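Long-range contacts in endoglucanase, family GH5 (Zobellia galactanivorans, PDB 6GL0), which is a glycoside hydrolase of family 5 dedicated to hemicellulose hydrolysis, probably cleaving beta-linked glucans such as mixed-linked glucan: residues P59-F64 / N99-E104; F141-E146 / Q169-S174; V192-A197 / V218-Y223. The protein carries 1 engineered substitution. One frame throughout, in Å; residues are numbered along the deposited sequence.

Interaction 1 of 3, residues P59-F64 / N99-E104; sequences PVTWKF and NIHHDE. With GLC (alpha-D-glucopyranose), chain D; BGC (beta-D-glucopyranose), chain B.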
# COMPACT_ATOMS: atom_id res chain seq x y z
N PRO A 59 20.41 20.62 13.73
CA PRO A 59 19.35 21.48 14.25
C PRO A 59 19.90 22.83 14.80
O PRO A 59 20.97 22.86 15.42
CB PRO A 59 18.76 20.62 15.38
CG PRO A 59 19.95 19.84 15.87
CD PRO A 59 20.74 19.53 14.67
N VAL A 60 19.16 23.91 14.57
CA VAL A 60 19.59 25.26 14.97
C VAL A 60 18.45 26.01 15.58
O VAL A 60 17.39 26.14 15.01
CB VAL A 60 20.13 26.09 13.78
CG1 VAL A 60 20.63 27.46 14.24
CG2 VAL A 60 21.26 25.35 13.07
N THR A 61 18.70 26.54 16.76
CA THR A 61 17.76 27.41 17.44
C THR A 61 18.28 28.82 17.17
O THR A 61 19.42 29.13 17.45
CB THR A 61 17.71 27.12 18.93
OG1 THR A 61 16.99 25.91 19.14
CG2 THR A 61 17.00 28.22 19.65
N TRP A 62 17.42 29.64 16.58
CA TRP A 62 17.79 30.98 16.13
C TRP A 62 17.43 32.14 17.06
O TRP A 62 17.99 33.21 16.92
CB TRP A 62 17.21 31.23 14.74
CG TRP A 62 17.57 30.18 13.72
CD1 TRP A 62 16.92 29.01 13.51
CD2 TRP A 62 18.64 30.21 12.79
NE1 TRP A 62 17.51 28.31 12.51
CE2 TRP A 62 18.58 29.02 12.05
CE3 TRP A 62 19.66 31.12 12.52
CZ2 TRP A 62 19.49 28.72 11.07
CZ3 TRP A 62 20.55 30.83 11.53
CH2 TRP A 62 20.48 29.63 10.82
N LYS A 63 16.62 31.88 18.09
CA LYS A 63 16.07 32.92 18.94
C LYS A 63 17.07 33.89 19.54
O LYS A 63 16.89 35.07 19.44
CB LYS A 63 15.28 32.28 20.08
CG LYS A 63 14.63 33.26 21.02
CD LYS A 63 14.39 32.66 22.38
CE LYS A 63 13.70 33.64 23.31
NZ LYS A 63 14.63 34.73 23.69
N PHE A 64 18.16 33.40 20.10
CA PHE A 64 19.16 34.26 20.74
C PHE A 64 20.03 35.08 19.81
O PHE A 64 20.85 35.85 20.27
CB PHE A 64 20.03 33.43 21.67
CG PHE A 64 19.26 32.81 22.78
CD1 PHE A 64 18.99 33.53 23.91
CD2 PHE A 64 18.76 31.54 22.65
CE1 PHE A 64 18.24 32.98 24.92
CE2 PHE A 64 18.01 30.98 23.64
CZ PHE A 64 17.75 31.70 24.79
N ASN A 99 17.73 23.39 10.09
CA ASN A 99 16.37 23.73 10.47
C ASN A 99 16.19 24.99 11.32
O ASN A 99 17.17 25.70 11.60
CB ASN A 99 15.69 22.50 11.11
CG ASN A 99 16.01 22.31 12.57
OD1 ASN A 99 16.77 23.07 13.20
ND2 ASN A 99 15.38 21.29 13.15
N ILE A 100 14.91 25.24 11.67
CA ILE A 100 14.52 26.08 12.79
C ILE A 100 14.03 25.13 13.90
O ILE A 100 13.06 24.37 13.68
CB ILE A 100 13.42 27.07 12.39
CG1 ILE A 100 13.95 28.10 11.41
CG2 ILE A 100 12.84 27.77 13.64
CD1 ILE A 100 12.92 29.14 11.01
N HIS A 101 14.71 25.19 15.07
CA HIS A 101 14.55 24.20 16.14
C HIS A 101 13.75 24.77 17.34
O HIS A 101 12.53 24.87 17.20
CB HIS A 101 15.87 23.56 16.56
CG HIS A 101 15.73 22.18 17.10
ND1 HIS A 101 15.64 21.07 16.28
CD2 HIS A 101 15.68 21.72 18.37
CE1 HIS A 101 15.52 19.98 17.03
NE2 HIS A 101 15.58 20.34 18.30
N HIS A 102 14.38 25.13 18.48
CA HIS A 102 13.61 25.46 19.70
C HIS A 102 13.21 26.94 19.70
O HIS A 102 13.56 27.68 20.63
CB HIS A 102 14.40 25.19 20.99
CG HIS A 102 14.69 23.77 21.26
ND1 HIS A 102 13.71 22.79 21.23
CD2 HIS A 102 15.84 23.15 21.64
CE1 HIS A 102 14.24 21.64 21.56
NE2 HIS A 102 15.54 21.83 21.83
N ASP A 103 12.44 27.33 18.69
CA ASP A 103 12.04 28.69 18.41
C ASP A 103 10.52 28.90 18.56
O ASP A 103 9.94 29.89 18.05
CB ASP A 103 12.51 29.06 16.99
CG ASP A 103 13.99 29.39 16.94
OD1 ASP A 103 14.38 30.38 17.60
OD2 ASP A 103 14.77 28.69 16.27
N GLU A 104 9.88 28.02 19.33
CA GLU A 104 8.42 28.06 19.50
C GLU A 104 7.94 29.30 20.27
O GLU A 104 6.77 29.66 20.15
CB GLU A 104 7.90 26.79 20.18
CG GLU A 104 8.15 25.51 19.37
CD GLU A 104 9.52 24.88 19.58
OE1 GLU A 104 10.32 25.37 20.42
OE2 GLU A 104 9.79 23.85 18.92
C1 GLC D . 12.72 16.09 19.80
C2 GLC D . 13.31 17.49 19.97
C3 GLC D . 14.69 17.47 20.61
C4 GLC D . 14.61 16.67 21.89
C5 GLC D . 14.16 15.27 21.53
C6 GLC D . 14.06 14.31 22.71
O1 GLC D . 13.30 15.33 18.73
O2 GLC D . 13.39 18.06 18.66
O3 GLC D . 15.10 18.80 20.86
O4 GLC D . 15.88 16.61 22.51
O5 GLC D . 12.86 15.39 20.99
O6 GLC D . 13.14 14.84 23.65
C2 BGC B . 17.24 16.69 24.43
C3 BGC B . 17.28 17.13 25.88
C4 BGC B . 16.89 18.58 26.05
C5 BGC B . 15.58 18.81 25.33
C6 BGC B . 15.21 20.28 25.29
C1 BGC B . 15.85 16.97 23.88
O2 BGC B . 17.52 15.32 24.34
O3 BGC B . 18.56 16.84 26.40
O4 BGC B . 16.69 18.86 27.43
O5 BGC B . 15.58 18.33 24.01
O6 BGC B . 13.80 20.40 25.06
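Trp-62 and Asp-103 hold each other across two loops that follow neighbouring barrel strands. Asp-103 OD2 accepts the backbone N-H of Trp-62 on its syn lone pair, at 2.8 Å and almost straight (176°). Its OD1 bonds to the indole NE1 of Trp-106, so both carboxylate oxygens are in use. The indole of Trp-62 is fixed along its edge. NE1 gives its hydrogen to the carbonyl O of Asn-99 at 2.8 Å, within the ring plane and on a lone pair of that oxygen. Val-60 CG1 lies over the centre of one indole face, 3.4 Å above its plane.

The amide of Asn-99 serves both loops. With chi1 at 83°, CG sits between the backbone N and the carbonyl carbon, which brings OD1 to the backbone N of Val-60 at 2.9 Å. On the other branch, ND2 donates to ND1 of His-101 at 3.1 Å, close to both the amide and ring planes; Glu-142 also bonds to this ND2. This is likely to fix the turn of the His-101 ring, whose NE2 is 3.0 Å from O3 of the glucose GLC and hydrogen-bonded to it. Pro-59 CB packs against the same imidazole, 3.3 Å from its ND1. Thr-61 OG1 accepts the backbone N-H of His-102 at 2.8 Å and also bonds to the carbonyl of Asp-26. The ring of His-102 has CD2 of His-101 over its centre. Both histidines belong to the glycan pocket.

The loops continue strands 55-58 and 95-99, which are adjacent in the barrel. Helix 76-90 packs on Val-60 and Trp-62, while helix 114-131 meets Trp-62 and Ile-100.

Interaction 2 of 3, residues F141-E146 / Q169-S174; sequences FETLNE and QYHQVS. With GLC (alpha-D-glucopyranose), chain D.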
# COMPACT_ATOMS: atom_id res chain seq x y z
N PHE A 141 16.92 22.07 3.56
CA PHE A 141 16.28 22.89 4.56
C PHE A 141 15.09 22.14 5.16
O PHE A 141 14.29 21.52 4.42
CB PHE A 141 15.75 24.23 4.03
CG PHE A 141 16.79 25.16 3.48
CD1 PHE A 141 18.06 25.24 4.02
CD2 PHE A 141 16.46 25.99 2.42
CE1 PHE A 141 19.00 26.13 3.48
CE2 PHE A 141 17.40 26.88 1.89
CZ PHE A 141 18.66 26.95 2.43
N GLU A 142 14.96 22.25 6.49
CA GLU A 142 13.78 21.81 7.22
C GLU A 142 13.15 23.04 7.86
O GLU A 142 13.78 23.69 8.69
CB GLU A 142 14.23 20.79 8.24
CG GLU A 142 13.13 20.23 9.12
CD GLU A 142 13.69 19.36 10.23
OE1 GLU A 142 14.49 18.48 9.96
OE2 GLU A 142 13.31 19.56 11.42
N THR A 143 11.91 23.37 7.48
CA THR A 143 11.32 24.65 7.79
C THR A 143 11.05 24.86 9.28
O THR A 143 11.43 25.88 9.81
CB THR A 143 10.05 24.92 6.93
OG1 THR A 143 9.22 23.77 6.85
CG2 THR A 143 10.48 25.30 5.50
N LEU A 144 10.45 23.87 9.95
CA LEU A 144 10.12 23.92 11.37
C LEU A 144 10.26 22.54 12.03
O LEU A 144 9.72 21.56 11.53
CB LEU A 144 8.68 24.37 11.56
CG LEU A 144 8.28 25.71 10.96
CD1 LEU A 144 6.78 25.85 10.94
CD2 LEU A 144 8.92 26.86 11.75
N ASN A 145 10.93 22.50 13.18
CA ASN A 145 11.28 21.26 13.85
C ASN A 145 10.04 20.50 14.30
O ASN A 145 9.74 19.44 13.76
CB ASN A 145 12.25 21.50 15.04
CG ASN A 145 12.49 20.25 15.87
OD1 ASN A 145 12.78 19.19 15.33
ND2 ASN A 145 12.41 20.36 17.20
N GLU A 146 9.42 21.01 15.36
CA GLU A 146 8.24 20.44 15.98
C GLU A 146 7.26 21.58 16.33
O GLU A 146 6.98 21.82 17.49
CB GLU A 146 8.66 19.63 17.22
CG GLU A 146 9.51 18.41 16.85
CD GLU A 146 9.79 17.48 18.03
OE1 GLU A 146 9.67 17.91 19.20
OE2 GLU A 146 10.13 16.30 17.77
N GLN A 169 0.01 27.17 7.62
CA GLN A 169 0.28 28.53 7.11
C GLN A 169 1.74 28.92 7.32
O GLN A 169 2.34 29.55 6.45
CB GLN A 169 -0.64 29.55 7.74
CG GLN A 169 -2.11 29.41 7.36
CD GLN A 169 -3.03 30.29 8.19
OE1 GLN A 169 -2.71 31.46 8.46
NE2 GLN A 169 -4.16 29.73 8.63
N TYR A 170 2.30 28.55 8.46
CA TYR A 170 3.71 28.88 8.74
C TYR A 170 4.65 28.18 7.78
O TYR A 170 5.63 28.77 7.30
CB TYR A 170 4.05 28.57 10.20
CG TYR A 170 3.28 29.37 11.24
CD1 TYR A 170 2.53 30.49 10.89
CD2 TYR A 170 3.31 29.01 12.60
CE1 TYR A 170 1.82 31.22 11.84
CE2 TYR A 170 2.60 29.74 13.56
CZ TYR A 170 1.86 30.86 13.17
OH TYR A 170 1.13 31.65 14.07
N HIS A 171 4.35 26.92 7.49
CA HIS A 171 5.11 26.17 6.49
C HIS A 171 4.98 26.82 5.11
O HIS A 171 5.95 26.95 4.39
CB HIS A 171 4.66 24.69 6.46
CG HIS A 171 5.27 23.85 7.52
ND1 HIS A 171 6.65 23.77 7.72
CD2 HIS A 171 4.71 22.97 8.39
CE1 HIS A 171 6.89 22.94 8.72
NE2 HIS A 171 5.74 22.44 9.14
N GLN A 172 3.75 27.21 4.77
CA GLN A 172 3.45 27.95 3.51
C GLN A 172 4.38 29.16 3.33
O GLN A 172 5.09 29.27 2.33
CB GLN A 172 1.96 28.40 3.47
CG GLN A 172 1.52 29.08 2.17
CD GLN A 172 1.42 28.10 1.01
OE1 GLN A 172 0.68 27.13 1.07
NE2 GLN A 172 2.19 28.35 -0.04
N VAL A 173 4.39 30.02 4.34
CA VAL A 173 5.23 31.23 4.29
C VAL A 173 6.72 30.90 4.20
O VAL A 173 7.46 31.58 3.49
CB VAL A 173 4.88 32.14 5.49
CG1 VAL A 173 5.89 33.23 5.66
CG2 VAL A 173 3.50 32.76 5.26
N SER A 174 7.15 29.84 4.89
CA SER A 174 8.57 29.48 4.93
C SER A 174 9.04 28.95 3.60
O SER A 174 10.06 29.37 3.08
CB SER A 174 8.84 28.47 6.06
OG SER A 174 8.36 28.95 7.33
C1 GLC D . 12.72 16.09 19.80
C2 GLC D . 13.31 17.49 19.97
C3 GLC D . 14.69 17.47 20.61
C4 GLC D . 14.61 16.67 21.89
C5 GLC D . 14.16 15.27 21.53
C6 GLC D . 14.06 14.31 22.71
O1 GLC D . 13.30 15.33 18.73
O2 GLC D . 13.39 18.06 18.66
O3 GLC D . 15.10 18.80 20.86
O4 GLC D . 15.88 16.61 22.51
O5 GLC D . 12.86 15.39 20.99
O6 GLC D . 13.14 14.84 23.65
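Thr-143 and His-171 form the polar link between the end of a barrel strand and helix 161-180. Thr-143 OG1 lies 2.7 Å from His-171 ND1 and is hydrogen-bonded to it, near the plane of the imidazole. The threonine has chi1 at 44°, which points OG1 at the ring and turns CG2 toward the helix. The far nitrogen of the ring, NE2, is bonded to Ser-193, so the imidazole is pinned at both nitrogens. Within the helix, Ser-174 OG bends back to the carbonyl O of Tyr-170 at 2.7 Å. That oxygen also accepts the N-H of Ser-174, from the opposite face of its plane.

Apolar contacts flank this bond between Thr-143 and His-171. Leu-144 CD1 rests on one face of His-171, a CH-pi contact of 3.9 Å to the ring centroid. The same methyl meets Tyr-170 CB at 3.9 Å. Thr-143 CG2 packs on Ser-174 CB at 3.6 Å.

Sugar contacts come from Asn-145 and Glu-146, just after Leu-144. Asn-145 ND2 donates to O2 of the glucose GLC at 2.9 Å, and Glu-146 OE2 approaches its C1 at 3.3 Å. The same OE2 is hydrogen-bonded to His-221 ND1. With an alanine here instead of Glu-146, His-221 ND1 would probably lose its carboxylate partner and a gap would open beside C1 of the sugar.

The Asn-Glu pair follows the fourth barrel strand, as in other family 5 enzymes. Strand 139-142 runs between strands 95-99 and 190-193. Helix 114-131 packs beside helix 161-180, touching Tyr-170 and Ser-174.

Interaction 3 of 3, residues V192-A197 / V218-Y223; sequences VSTYAA and VSVHSY. With GLC (alpha-D-glucopyranose), chain D.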
# COMPACT_ATOMS: atom_id res chain seq x y z
N VAL A 192 9.19 19.36 5.36
CA VAL A 192 8.05 20.02 5.94
C VAL A 192 7.35 19.06 6.92
O VAL A 192 6.85 17.98 6.54
CB VAL A 192 7.08 20.46 4.83
CG1 VAL A 192 5.75 20.97 5.38
CG2 VAL A 192 7.74 21.52 3.96
N SER A 193 7.25 19.49 8.18
CA SER A 193 6.65 18.68 9.24
C SER A 193 5.15 18.83 9.43
O SER A 193 4.53 19.84 9.11
CB SER A 193 7.32 19.01 10.57
OG SER A 193 7.18 20.40 10.87
N THR A 194 4.57 17.78 9.97
CA THR A 194 3.28 17.82 10.59
C THR A 194 3.36 18.69 11.88
O THR A 194 4.44 19.04 12.33
CB THR A 194 2.79 16.40 10.96
OG1 THR A 194 3.75 15.72 11.80
CG2 THR A 194 2.50 15.57 9.72
N TYR A 195 2.20 19.00 12.45
CA TYR A 195 2.14 19.61 13.77
C TYR A 195 2.97 18.78 14.76
O TYR A 195 2.80 17.56 14.87
CB TYR A 195 0.71 19.74 14.26
CG TYR A 195 0.52 20.48 15.59
CD1 TYR A 195 0.66 19.83 16.81
CD2 TYR A 195 0.18 21.83 15.60
CE1 TYR A 195 0.51 20.52 18.00
CE2 TYR A 195 0.01 22.52 16.79
CZ TYR A 195 0.17 21.86 18.00
OH TYR A 195 -0.01 22.53 19.20
N ALA A 196 3.89 19.46 15.42
CA ALA A 196 4.83 18.87 16.36
C ALA A 196 5.65 17.70 15.83
O ALA A 196 6.24 16.96 16.62
CB ALA A 196 4.10 18.46 17.64
N ALA A 197 5.73 17.56 14.50
CA ALA A 197 6.26 16.36 13.82
C ALA A 197 5.59 15.07 14.32
O ALA A 197 6.18 13.99 14.31
CB ALA A 197 7.79 16.28 13.95
N VAL A 218 8.39 14.88 3.43
CA VAL A 218 7.65 14.85 4.71
C VAL A 218 8.63 14.61 5.89
O VAL A 218 9.51 13.76 5.79
CB VAL A 218 6.56 13.76 4.71
CG1 VAL A 218 5.90 13.63 6.07
CG2 VAL A 218 5.51 14.10 3.69
N SER A 219 8.45 15.38 6.97
CA SER A 219 9.20 15.22 8.19
C SER A 219 8.27 14.83 9.32
O SER A 219 7.37 15.56 9.64
CB SER A 219 9.90 16.53 8.57
OG SER A 219 10.55 16.41 9.83
N VAL A 220 8.55 13.67 9.92
CA VAL A 220 7.93 13.25 11.15
C VAL A 220 8.99 12.71 12.07
O VAL A 220 10.04 12.24 11.61
CB VAL A 220 6.81 12.17 10.93
CG1 VAL A 220 5.58 12.79 10.21
CG2 VAL A 220 7.33 10.95 10.18
N HIS A 221 8.70 12.77 13.37
CA HIS A 221 9.54 12.21 14.42
C HIS A 221 8.68 11.21 15.19
O HIS A 221 7.53 11.46 15.46
CB HIS A 221 10.01 13.31 15.40
CG HIS A 221 10.78 14.41 14.75
ND1 HIS A 221 10.99 15.62 15.39
CD2 HIS A 221 11.36 14.52 13.53
CE1 HIS A 221 11.68 16.42 14.59
NE2 HIS A 221 11.90 15.79 13.44
N SER A 222 9.19 10.03 15.43
CA SER A 222 8.40 9.03 16.14
C SER A 222 9.32 8.25 17.05
O SER A 222 10.00 7.31 16.62
CB SER A 222 7.68 8.10 15.17
OG SER A 222 6.87 7.17 15.87
N TYR A 223 9.33 8.65 18.31
CA TYR A 223 10.13 7.96 19.34
C TYR A 223 9.34 6.73 19.85
O TYR A 223 8.91 6.68 21.02
CB TYR A 223 10.46 8.95 20.47
CG TYR A 223 11.43 10.04 20.09
CD1 TYR A 223 11.00 11.20 19.52
CD2 TYR A 223 12.82 9.88 20.32
CE1 TYR A 223 11.90 12.21 19.23
CE2 TYR A 223 13.73 10.86 20.01
CZ TYR A 223 13.28 12.02 19.46
OH TYR A 223 14.17 13.02 19.16
C1 GLC D . 12.72 16.09 19.80
C2 GLC D . 13.31 17.49 19.97
C3 GLC D . 14.69 17.47 20.61
C4 GLC D . 14.61 16.67 21.89
C5 GLC D . 14.16 15.27 21.53
C6 GLC D . 14.06 14.31 22.71
O1 GLC D . 13.30 15.33 18.73
O2 GLC D . 13.39 18.06 18.66
O3 GLC D . 15.10 18.80 20.86
O4 GLC D . 15.88 16.61 22.51
O5 GLC D . 12.86 15.39 20.99
O6 GLC D . 13.14 14.84 23.65
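A beta-alpha-beta unit of the TIM barrel brings Val-192 and Ser-193 beside Val-218 and Ser-219 as parallel strand neighbours. The backbone N of Ser-219 donates to Val-192 O at 3.1 Å. CA of Ser-193 approaches Ser-219 O at 3.2 Å in a CA-H...O contact.

Past the strand end, the chain turns and Ala-197 returns to the neighbouring strand. Its carbonyl O accepts the N-H of His-221 at 3.0 Å, nearly straight (174°) and on a lone pair. Its methyl lies over one face of the His-221 imidazole, a CH-pi contact with CB 3.7 Å from the ring centroid. Ala-197 thus holds the histidine by backbone and ring face, while ND1 bonds to Glu-146. Thr-194 OG1 touches Val-220 CG1 at 3.8 Å, with its polar bond going to Ser-198.

Farther on, Tyr-223 OH is hydrogen-bonded to O1 of the glucose GLC at 2.5 Å, and O1 lies at the edge of the phenol ring, in its plane.

Val-192 packs on helix 161-180, and Val-218 on Phe-257 of helix 240-260. Strand 265-270 flanks strand 216-221 on the side away from strand 190-193.

Overall arrangement
The three contacts follow one another along the chain in a single eight-stranded parallel barrel. They use the ends of strands 55-58, 95-99, 139-142, 190-193 and 216-221, which are consecutive in the sheet. Centres of interactions 1 and 2 are about 12 Å apart, those of 2 and 3 about 11 Å, and those of 1 and 3 about 16 Å. Interaction 2 touches both others. Ile-100 O probably bonds to Asn-145 N, and Leu-144 O to Ser-193 OG. Interactions 1 and 3 do not touch, their nearest atoms being about 6 Å apart. All three reach the same glucose, so successive strand ends contribute one part of the glycan pocket.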